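Local coordinates for choline kinase (Cryptosporidium parvum, PDB 3MES), which probably transfers the gamma-phosphate of ATP to choline, and perhaps also to ethanolamine, in a magnesium-dependent reaction, at residues E155-T158 against T159-Q163; A296-A299 against N300-E304; P325-E328 against L329-L332; H354-T357 against K358-V362. One frame throughout, in Å; residues are numbered along the deposited sequence.

Overall arrangement
Contacts 1 to 4 follow one another along the chain, and all are local. Contact 1 runs from strand 155-156 into the loop before helix 165-179. Contact 2 is on helix 294-303, contact 3 starts helix 327-342, and contact 4 is on helix 351-362. The centre of contact 2 is about 12 Å from those of contacts 3 and 4 and 14 Å from that of contact 1, and it touches all three. Contact 3 also touches contact 1 and contact 4. Contacts 1 and 4 do not meet; their nearest atoms are about 12 Å apart. The loop of contact 1 and the helices of contacts 2 to 4 thus form one continuous packing beside the magnesium site at Glu304.

Contact 1. Residues E155-T158 against T159-Q163; sequences EPLT and TKQLQ
Thr158 N donates to Gln161 OE1 over 2.9 Å, with an N-H...O angle of 153°. The N-H lies in the amide carbonyl plane and uses a lone pair of OE1. In the other direction, Gln161 N donates to Thr158 OG1 at 3.2 Å. This second bond is doubtful, because the model sets OG1 too close to the Gln161 side chain. If both hold, the pair has the reciprocal pattern of a capping box, here at the turn that enters the short 3-10 segment ending at Gln163. Thr158 OG1 is modelled between its own backbone N and carbonyl carbon (chi1 59°), which would turn it to the Gln161 N-H. The Gln161 side chain is extended beyond CG and reaches back along the chain. Gln161 OE1 comes within 3.4 Å of Leu157 CA and 3.8 Å of Leu157 CD2. The amide oxygen therefore faces both a backbone N-H and a leucine flank.

On the next residue, Thr159 OG1 bonds to Asp308 and more weakly to Glu271, a magnesium ligand. The loop thus passes beside the metal site on its way from strand 155-156 to helix 165-179. Leu157 and Leu162 are both buried, and both also pack on Glu271. Between these two side chains the closest approach is methyl to methyl, Leu157 CD1 to Leu162 CD2 at 4.1 Å.

Contact 2. Residues A296-A299 against N300-E304; sequences ADIA and NYFCE. With MG (magnesium ion), chain M; DME (decamethonium ion), chain K.
Ile298 and Phe302 lie side by side on helix 294-303, one turn apart and pointing the same way. The methyl CG2 of Ile298 sits over one face of the Phe302 ring, 3.9 Å from its centroid and 25° off the ring normal. It is a CH-pi contact displaced toward the CE2 and CZ rim. Ile298 CG2 lies anti to its backbone N, and Phe302 CG is anti to its own carbonyl carbon (chi1 -73°), which brings the ring back over the preceding turn. The backbone holds this spacing: Phe302 N donates to Ile298 O at 2.9 Å. Val360 packs against both side chains, and Phe333 meets the Phe302 ring edge-to-face.

Elsewhere on the helix, Asp297 and Asn300 are joined through a water. It donates to Asp297 OD1 at 2.9 Å and accepts from Asn300 ND2 at 2.8 Å. Both buried side chains have further partners: Asp297 OD1 accepts from Asn267 N, and Asn300 OD1 from Ser367 OG and Trp371 NE1.

Glu304 bends at chi2 (-67°) and chelates magnesium with its own backbone and side chain. Glu304 O lies 2.3 Å and OE1 of Glu304 2.5 Å from the metal. Glu304 OE2 is 3.3 Å from C18 of decamethonium, a methyl on one of its quaternary nitrogens; the carboxylate probably helps to balance that positive charge. Glu271 and Tyr307 complete the protein ligands of this magnesium site, which adjoins the decamethonium pocket.

Contact 3. Residues P325-E328 against L329-L332; sequences PCEE and LRKL
Leu329 N donates to Cys326 SG at 3.5 Å, and the bond is nearly straight at 169°. The thiol is turned to this N-H by a chi1 of 67°. Leu329 CB also touches Cys326 SG at 3.9 Å. The leucine side chain goes on to Pro325, where Leu329 CD2 packs on Pro325 CB at 3.6 Å.

Arg330 N bonds to Cys326 O at 3.1 Å, starting the regular helix bonds. Its side chain bends at chi2 and chi3 and folds back over the first turn. The guanidinium lays one face against Glu327, with Glu327 CA 3.5 Å from Arg330 NH2, while Pro325 O lies at its edge, in plane. Arg330 NE also makes a long, weak ion pair with Glu361.

Lys331 runs alongside Glu327, both side chains extended and pointing the same way. Their ends form a long salt bridge, Lys331 NZ to Glu327 OE2 at 3.7 Å.

Leu332 N donates to Glu328 O at 3.0 Å. Its side chain packs on Leu332 of the second subunit, and Glu328 OE2 bonds to Ser349 of that subunit. The arrangement is a helix N-terminus with cysteine as the N-cap residue, placed at the dimer interface.

Contact 4. Residues H354-T357 against K358-V362; sequences HIMT and KAVEV
Ile355 O accepts from Ala359 N at 3.0 Å, and Met356 O from Val360 N at 2.8 Å, as in a regular alpha-helix. The next bond, Glu361 N to Thr357 O, is weak at 3.5 Å and bent to 135°. A water reinforces this point: it donates to Thr357 O and to Glu361 OE1, each at 3.0 Å. Glu361 bends at chi2 (-62°), which brings its carboxylate back toward the water. OE1 also accepts from Tyr324 OH, and OE2 forms a salt bridge with Lys405.

Lys358 takes an unusual course for a helix residue. Its CG stands between the backbone N and the carbonyl carbon (chi1 64°), and the chain runs back along the preceding turn. Lys358 CD passes 3.3 Å from His354 O, and Lys358 NZ reaches His354 CE1 at 3.5 Å, oblique to the ring. Trp420 makes a cation-pi contact with the same lysine.

On the buried side, Met356 CG meets Val360 CG2 at 3.9 Å, the two side chains set at a slant. These residues pack on Ile298 of helix 294-303, Met356 also meets helix 327-342, and Val362 faces helix 235-239.

Contact 1. Residues E155-T158 against T159-Q163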
loop_
_atom_site.group_PDB
_atom_site.type_symbol
_atom_site.label_atom_id
_atom_site.label_comp_id
_atom_site.label_asym_id
_atom_site.label_seq_id
_atom_site.Cartn_x
_atom_site.Cartn_y
_atom_site.Cartn_z
ATOM N N GLU B 155 -11.395 -8.967 -2.992
ATOM C CA GLU B 155 -11.114 -10.007 -3.971
ATOM C C GLU B 155 -9.674 -10.485 -3.868
ATOM O O GLU B 155 -8.751 -9.674 -3.775
ATOM C CB GLU B 155 -11.403 -9.501 -5.386
ATOM C CG GLU B 155 -12.873 -9.549 -5.754
ATOM C CD GLU B 155 -13.413 -10.965 -5.740
ATOM O OE1 GLU B 155 -12.938 -11.790 -6.551
ATOM O OE2 GLU B 155 -14.306 -11.253 -4.916
ATOM N N PRO B 156 -9.475 -11.812 -3.885
ATOM C CA PRO B 156 -8.132 -12.371 -3.821
ATOM C C PRO B 156 -7.357 -12.036 -5.086
ATOM O O PRO B 156 -7.894 -12.154 -6.183
ATOM C CB PRO B 156 -8.385 -13.879 -3.744
ATOM C CG PRO B 156 -9.707 -14.071 -4.404
ATOM C CD PRO B 156 -10.505 -12.848 -4.069
ATOM N N LEU B 157 -6.108 -11.611 -4.931
ATOM C CA LEU B 157 -5.262 -11.309 -6.080
ATOM C C LEU B 157 -5.228 -12.493 -7.036
ATOM O O LEU B 157 -5.430 -13.635 -6.628
ATOM C CB LEU B 157 -3.841 -10.974 -5.628
ATOM C CG LEU B 157 -3.665 -9.714 -4.780
ATOM C CD1 LEU B 157 -2.266 -9.662 -4.180
ATOM C CD2 LEU B 157 -3.950 -8.465 -5.602
ATOM N N THR B 158 -4.985 -12.220 -8.312
ATOM C CA THR B 158 -4.803 -13.290 -9.285
ATOM C C THR B 158 -3.321 -13.543 -9.483
ATOM O O THR B 158 -2.489 -12.705 -9.141
ATOM C CB THR B 158 -5.431 -12.947 -10.645
ATOM O OG1 THR B 158 -4.830 -11.753 -11.163
ATOM C CG2 THR B 158 -6.930 -12.739 -10.504
ATOM N N THR B 159 -2.991 -14.699 -10.046
ATOM C CA THR B 159 -1.598 -15.039 -10.300
ATOM C C THR B 159 -0.922 -14.005 -11.200
ATOM O O THR B 159 0.250 -13.683 -11.015
ATOM C CB THR B 159 -1.464 -16.437 -10.924
ATOM O OG1 THR B 159 -2.204 -17.382 -10.142
ATOM C CG2 THR B 159 0.002 -16.859 -10.976
ATOM N N LYS B 160 -1.666 -13.483 -12.170
ATOM C CA LYS B 160 -1.113 -12.502 -13.101
ATOM C C LYS B 160 -0.890 -11.152 -12.432
ATOM O O LYS B 160 0.105 -10.474 -12.698
ATOM C CB LYS B 160 -2.017 -12.351 -14.325
ATOM C CG LYS B 160 -2.019 -13.578 -15.220
ATOM C CD LYS B 160 -3.140 -13.547 -16.245
ATOM C CE LYS B 160 -3.129 -14.822 -17.087
ATOM N NZ LYS B 160 -4.298 -14.911 -18.004
ATOM N N GLN B 161 -1.810 -10.770 -11.555
ATOM C CA GLN B 161 -1.729 -9.479 -10.884
ATOM C C GLN B 161 -0.440 -9.322 -10.089
ATOM O O GLN B 161 0.001 -8.204 -9.822
ATOM C CB GLN B 161 -2.936 -9.269 -9.973
ATOM C CG GLN B 161 -4.225 -8.962 -10.712
ATOM C CD GLN B 161 -5.362 -8.662 -9.761
ATOM O OE1 GLN B 161 -5.664 -9.454 -8.870
ATOM N NE2 GLN B 161 -5.994 -7.508 -9.939
ATOM N N LEU B 162 0.162 -10.442 -9.705
ATOM C CA LEU B 162 1.426 -10.404 -8.986
ATOM C C LEU B 162 2.507 -9.716 -9.816
ATOM O O LEU B 162 3.426 -9.106 -9.266
ATOM C CB LEU B 162 1.875 -11.814 -8.595
ATOM C CG LEU B 162 0.919 -12.609 -7.699
ATOM C CD1 LEU B 162 1.657 -13.754 -7.015
ATOM C CD2 LEU B 162 0.267 -11.701 -6.668
ATOM N N GLN B 163 2.387 -9.809 -11.137
ATOM C CA GLN B 163 3.380 -9.226 -12.040
ATOM C C GLN B 163 3.320 -7.703 -12.018
ATOM O O GLN B 163 4.283 -7.031 -12.385
ATOM C CB GLN B 163 3.182 -9.732 -13.475
ATOM C CG GLN B 163 3.334 -11.239 -13.653
ATOM C CD GLN B 163 4.786 -11.696 -13.666
ATOM O OE1 GLN B 163 5.708 -10.884 -13.619
ATOM N NE2 GLN B 163 4.991 -13.007 -13.735
#

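Contact 2. Residues A296-A299 against N300-E304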
loop_
_atom_site.group_PDB
_atom_site.type_symbol
_atom_site.label_atom_id
_atom_site.label_comp_id
_atom_site.label_asym_id
_atom_site.label_seq_id
_atom_site.Cartn_x
_atom_site.Cartn_y
_atom_site.Cartn_z
ATOM N N ALA B 296 13.388 -17.074 2.981
ATOM C CA ALA B 296 12.492 -18.195 2.742
ATOM C C ALA B 296 11.097 -17.692 2.384
ATOM O O ALA B 296 10.507 -18.121 1.391
ATOM C CB ALA B 296 12.437 -19.102 3.965
ATOM N N ASP B 297 10.581 -16.770 3.190
ATOM C CA ASP B 297 9.228 -16.263 3.001
ATOM C C ASP B 297 9.091 -15.504 1.687
ATOM O O ASP B 297 8.094 -15.647 0.975
ATOM C CB ASP B 297 8.822 -15.363 4.171
ATOM C CG ASP B 297 7.333 -15.406 4.443
ATOM O OD1 ASP B 297 6.671 -16.341 3.945
ATOM O OD2 ASP B 297 6.822 -14.516 5.156
ATOM N N ILE B 298 10.095 -14.693 1.370
ATOM C CA ILE B 298 10.073 -13.901 0.147
ATOM C C ILE B 298 10.195 -14.783 -1.094
ATOM O O ILE B 298 9.442 -14.622 -2.057
ATOM C CB ILE B 298 11.183 -12.825 0.149
ATOM C CG1 ILE B 298 10.957 -11.834 1.295
ATOM C CG2 ILE B 298 11.223 -12.094 -1.186
ATOM C CD1 ILE B 298 12.119 -10.889 1.540
ATOM N N ALA B 299 11.137 -15.720 -1.068
ATOM C CA ALA B 299 11.331 -16.633 -2.191
ATOM C C ALA B 299 10.074 -17.454 -2.467
ATOM O O ALA B 299 9.764 -17.762 -3.621
ATOM C CB ALA B 299 12.528 -17.546 -1.945
ATOM N N ASN B 300 9.347 -17.807 -1.411
ATOM C CA ASN B 300 8.095 -18.541 -1.579
ATOM C C ASN B 300 7.052 -17.712 -2.312
ATOM O O ASN B 300 6.348 -18.213 -3.186
ATOM C CB ASN B 300 7.526 -19.004 -0.240
ATOM C CG ASN B 300 6.270 -19.833 -0.408
ATOM O OD1 ASN B 300 6.330 -21.002 -0.794
ATOM N ND2 ASN B 300 5.121 -19.231 -0.129
ATOM N N TYR B 301 6.948 -16.442 -1.941
ATOM C CA TYR B 301 6.048 -15.529 -2.629
ATOM C C TYR B 301 6.444 -15.399 -4.099
ATOM O O TYR B 301 5.590 -15.447 -4.989
ATOM C CB TYR B 301 6.043 -14.156 -1.953
ATOM C CG TYR B 301 5.412 -13.079 -2.804
ATOM C CD1 TYR B 301 4.030 -12.995 -2.944
ATOM C CD2 TYR B 301 6.197 -12.152 -3.476
ATOM C CE1 TYR B 301 3.452 -12.016 -3.731
ATOM C CE2 TYR B 301 5.629 -11.172 -4.259
ATOM C CZ TYR B 301 4.260 -11.108 -4.387
ATOM O OH TYR B 301 3.700 -10.129 -5.172
ATOM N N PHE B 302 7.739 -15.240 -4.355
ATOM C CA PHE B 302 8.222 -15.154 -5.728
ATOM C C PHE B 302 7.805 -16.385 -6.527
ATOM O O PHE B 302 7.447 -16.280 -7.697
ATOM C CB PHE B 302 9.747 -14.984 -5.779
ATOM C CG PHE B 302 10.224 -13.616 -5.377
ATOM C CD1 PHE B 302 9.352 -12.543 -5.349
ATOM C CD2 PHE B 302 11.552 -13.399 -5.055
ATOM C CE1 PHE B 302 9.790 -11.281 -4.987
ATOM C CE2 PHE B 302 12.000 -12.139 -4.697
ATOM C CZ PHE B 302 11.119 -11.079 -4.663
ATOM N N CYS B 303 7.843 -17.550 -5.887
ATOM C CA CYS B 303 7.523 -18.804 -6.567
ATOM C C CYS B 303 6.056 -18.910 -6.981
ATOM O O CYS B 303 5.735 -19.528 -7.997
ATOM C CB CYS B 303 7.895 -20.004 -5.696
ATOM S SG CYS B 303 9.651 -20.419 -5.685
ATOM N N GLU B 304 5.168 -18.325 -6.184
ATOM C CA GLU B 304 3.737 -18.404 -6.463
ATOM C C GLU B 304 3.388 -17.673 -7.752
ATOM O O GLU B 304 2.286 -17.817 -8.281
ATOM C CB GLU B 304 2.924 -17.852 -5.292
ATOM C CG GLU B 304 2.892 -18.768 -4.082
ATOM C CD GLU B 304 2.143 -20.059 -4.353
ATOM O OE1 GLU B 304 1.485 -20.153 -5.412
ATOM O OE2 GLU B 304 2.212 -20.977 -3.509
HETATM MG MG MG M . 0.464 -18.721 -7.125
HETATM N N1 DME K . -9.695 -22.296 -5.339
HETATM C C2 DME K . -9.745 -23.713 -4.943
HETATM C C3 DME K . -8.616 -24.017 -3.953
HETATM C C4 DME K . -8.392 -25.527 -3.820
HETATM C C5 DME K . -7.308 -25.846 -2.784
HETATM C C6 DME K . -5.920 -25.419 -3.276
HETATM C C7 DME K . -4.996 -26.628 -3.461
HETATM C C8 DME K . -3.752 -26.516 -2.577
HETATM C C9 DME K . -2.582 -25.873 -3.325
HETATM C C10 DME K . -1.828 -24.894 -2.421
HETATM C C11 DME K . -0.333 -24.892 -2.741
HETATM N N12 DME K . 0.383 -24.013 -1.802
HETATM C C13 DME K . -10.062 -22.162 -6.758
HETATM C C14 DME K . -10.643 -21.530 -4.513
HETATM C C15 DME K . -8.332 -21.777 -5.140
HETATM C C16 DME K . -0.172 -22.653 -1.861
HETATM C C17 DME K . 0.235 -24.541 -0.438
HETATM C C18 DME K . 1.807 -23.969 -2.176
HETATM O O HOH W 1 5.522 -16.936 1.368
#

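Contact 3. Residues P325-E328 against L329-L332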
loop_
_atom_site.group_PDB
_atom_site.type_symbol
_atom_site.label_atom_id
_atom_site.label_comp_id
_atom_site.label_asym_id
_atom_site.label_seq_id
_atom_site.Cartn_x
_atom_site.Cartn_y
_atom_site.Cartn_z
ATOM N N PRO B 325 9.154 -14.007 -11.391
ATOM C CA PRO B 325 9.395 -12.575 -11.574
ATOM C C PRO B 325 10.822 -12.274 -12.016
ATOM O O PRO B 325 11.768 -12.876 -11.511
ATOM C CB PRO B 325 9.130 -11.987 -10.181
ATOM C CG PRO B 325 9.235 -13.141 -9.239
ATOM C CD PRO B 325 8.765 -14.331 -10.009
ATOM N N CYS B 326 10.965 -11.344 -12.957
ATOM C CA CYS B 326 12.275 -10.959 -13.466
ATOM C C CYS B 326 13.124 -10.329 -12.367
ATOM O O CYS B 326 12.617 -9.963 -11.306
ATOM C CB CYS B 326 12.129 -9.986 -14.638
ATOM S SG CYS B 326 11.438 -8.383 -14.174
ATOM N N GLU B 327 14.418 -10.192 -12.630
ATOM C CA GLU B 327 15.344 -9.694 -11.623
ATOM C C GLU B 327 15.037 -8.267 -11.183
ATOM O O GLU B 327 15.254 -7.913 -10.028
ATOM C CB GLU B 327 16.783 -9.777 -12.126
ATOM C CG GLU B 327 17.804 -9.496 -11.046
ATOM C CD GLU B 327 19.176 -9.220 -11.606
ATOM O OE1 GLU B 327 19.270 -8.882 -12.804
ATOM O OE2 GLU B 327 20.160 -9.337 -10.844
ATOM N N GLU B 328 14.547 -7.443 -12.102
ATOM C CA GLU B 328 14.244 -6.060 -11.767
ATOM C C GLU B 328 13.068 -5.977 -10.799
ATOM O O GLU B 328 13.142 -5.288 -9.782
ATOM C CB GLU B 328 13.966 -5.233 -13.024
ATOM C CG GLU B 328 13.810 -3.745 -12.747
ATOM C CD GLU B 328 13.678 -2.918 -14.008
ATOM O OE1 GLU B 328 13.465 -3.498 -15.096
ATOM O OE2 GLU B 328 13.787 -1.680 -13.912
ATOM N N LEU B 329 11.985 -6.684 -11.117
ATOM C CA LEU B 329 10.823 -6.724 -10.237
ATOM C C LEU B 329 11.231 -7.164 -8.838
ATOM O O LEU B 329 10.861 -6.537 -7.846
ATOM C CB LEU B 329 9.751 -7.674 -10.776
ATOM C CG LEU B 329 8.451 -7.646 -9.962
ATOM C CD1 LEU B 329 7.799 -6.274 -10.068
ATOM C CD2 LEU B 329 7.483 -8.739 -10.397
ATOM N N ARG B 330 11.998 -8.247 -8.770
ATOM C CA ARG B 330 12.465 -8.779 -7.500
ATOM C C ARG B 330 13.192 -7.706 -6.687
ATOM O O ARG B 330 12.938 -7.541 -5.492
ATOM C CB ARG B 330 13.364 -10.002 -7.732
ATOM C CG ARG B 330 12.606 -11.278 -8.097
ATOM C CD ARG B 330 13.421 -12.173 -9.034
ATOM N NE ARG B 330 14.796 -12.336 -8.568
ATOM C CZ ARG B 330 15.805 -12.749 -9.327
ATOM N NH1 ARG B 330 17.017 -12.861 -8.804
ATOM N NH2 ARG B 330 15.611 -13.045 -10.605
ATOM N N LYS B 331 14.085 -6.969 -7.344
ATOM C CA LYS B 331 14.856 -5.914 -6.681
ATOM C C LYS B 331 13.989 -4.770 -6.163
ATOM O O LYS B 331 14.285 -4.178 -5.127
ATOM C CB LYS B 331 15.932 -5.362 -7.616
ATOM C CG LYS B 331 16.985 -6.377 -7.988
ATOM C CD LYS B 331 18.238 -5.701 -8.514
ATOM C CE LYS B 331 19.318 -6.729 -8.808
ATOM N NZ LYS B 331 20.629 -6.094 -9.126
ATOM N N LEU B 332 12.929 -4.445 -6.895
ATOM C CA LEU B 332 11.976 -3.448 -6.425
ATOM C C LEU B 332 11.291 -3.956 -5.161
ATOM O O LEU B 332 11.148 -3.227 -4.180
ATOM C CB LEU B 332 10.943 -3.136 -7.506
ATOM C CG LEU B 332 11.508 -2.470 -8.761
ATOM C CD1 LEU B 332 10.427 -2.303 -9.822
ATOM C CD2 LEU B 332 12.142 -1.129 -8.413
#

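Contact 4. Residues H354-T357 against K358-V362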
loop_
_atom_site.group_PDB
_atom_site.type_symbol
_atom_site.label_atom_id
_atom_site.label_comp_id
_atom_site.label_asym_id
_atom_site.label_seq_id
_atom_site.Cartn_x
_atom_site.Cartn_y
_atom_site.Cartn_z
ATOM N N HIS B 354 21.330 -5.751 -4.095
ATOM C CA HIS B 354 22.000 -6.644 -5.030
ATOM C C HIS B 354 22.356 -7.972 -4.368
ATOM O O HIS B 354 22.119 -9.036 -4.931
ATOM C CB HIS B 354 23.260 -5.975 -5.583
ATOM C CG HIS B 354 24.021 -6.821 -6.557
ATOM N ND1 HIS B 354 25.024 -7.685 -6.168
ATOM C CD2 HIS B 354 23.938 -6.921 -7.906
ATOM C CE1 HIS B 354 25.521 -8.287 -7.234
ATOM N NE2 HIS B 354 24.879 -7.842 -8.303
ATOM N N ILE B 355 22.924 -7.904 -3.170
ATOM C CA ILE B 355 23.313 -9.106 -2.440
ATOM C C ILE B 355 22.105 -9.932 -1.999
ATOM O O ILE B 355 22.061 -11.145 -2.211
ATOM C CB ILE B 355 24.162 -8.767 -1.205
ATOM C CG1 ILE B 355 25.552 -8.293 -1.626
ATOM C CG2 ILE B 355 24.278 -9.975 -0.291
ATOM C CD1 ILE B 355 26.472 -8.005 -0.462
ATOM N N MET B 356 21.130 -9.271 -1.385
ATOM C CA MET B 356 19.968 -9.967 -0.847
ATOM C C MET B 356 19.131 -10.605 -1.948
ATOM O O MET B 356 18.579 -11.689 -1.772
ATOM C CB MET B 356 19.103 -9.026 -0.003
ATOM C CG MET B 356 17.852 -9.688 0.548
ATOM S SD MET B 356 16.973 -8.672 1.748
ATOM C CE MET B 356 15.618 -9.761 2.183
ATOM N N THR B 357 19.041 -9.928 -3.086
ATOM C CA THR B 357 18.261 -10.444 -4.201
ATOM C C THR B 357 18.779 -11.804 -4.663
ATOM O O THR B 357 18.000 -12.726 -4.897
ATOM C CB THR B 357 18.256 -9.470 -5.387
ATOM O OG1 THR B 357 17.740 -8.204 -4.959
ATOM C CG2 THR B 357 17.386 -10.011 -6.510
ATOM N N LYS B 358 20.096 -11.927 -4.790
ATOM C CA LYS B 358 20.690 -13.178 -5.249
ATOM C C LYS B 358 20.675 -14.233 -4.145
ATOM O O LYS B 358 20.571 -15.429 -4.417
ATOM C CB LYS B 358 22.110 -12.944 -5.781
ATOM C CG LYS B 358 23.099 -12.465 -4.736
ATOM C CD LYS B 358 24.205 -11.611 -5.355
ATOM C CE LYS B 358 25.093 -12.421 -6.287
ATOM N NZ LYS B 358 26.309 -11.651 -6.684
ATOM N N ALA B 359 20.772 -13.783 -2.900
ATOM C CA ALA B 359 20.693 -14.685 -1.756
ATOM C C ALA B 359 19.297 -15.289 -1.639
ATOM O O ALA B 359 19.147 -16.479 -1.357
ATOM C CB ALA B 359 21.068 -13.955 -0.471
ATOM N N VAL B 360 18.278 -14.463 -1.862
ATOM C CA VAL B 360 16.892 -14.913 -1.780
ATOM C C VAL B 360 16.599 -16.007 -2.800
ATOM O O VAL B 360 15.722 -16.845 -2.589
ATOM C CB VAL B 360 15.904 -13.749 -2.004
ATOM C CG1 VAL B 360 14.502 -14.282 -2.228
ATOM C CG2 VAL B 360 15.935 -12.793 -0.828
ATOM N N GLU B 361 17.332 -15.991 -3.908
ATOM C CA GLU B 361 17.155 -16.993 -4.958
ATOM C C GLU B 361 17.385 -18.404 -4.425
ATOM O O GLU B 361 16.716 -19.350 -4.835
ATOM C CB GLU B 361 18.092 -16.715 -6.134
ATOM C CG GLU B 361 17.622 -15.590 -7.040
ATOM C CD GLU B 361 16.288 -15.898 -7.694
ATOM O OE1 GLU B 361 15.261 -15.361 -7.230
ATOM O OE2 GLU B 361 16.263 -16.688 -8.662
ATOM N N VAL B 362 18.337 -18.537 -3.510
ATOM C CA VAL B 362 18.663 -19.834 -2.930
ATOM C C VAL B 362 17.451 -20.451 -2.237
ATOM O O VAL B 362 17.185 -21.642 -2.377
ATOM C CB VAL B 362 19.819 -19.718 -1.917
ATOM C CG1 VAL B 362 19.845 -20.930 -0.996
ATOM C CG2 VAL B 362 21.147 -19.548 -2.643
HETATM O O HOH W 2 15.198 -12.714 -5.833
#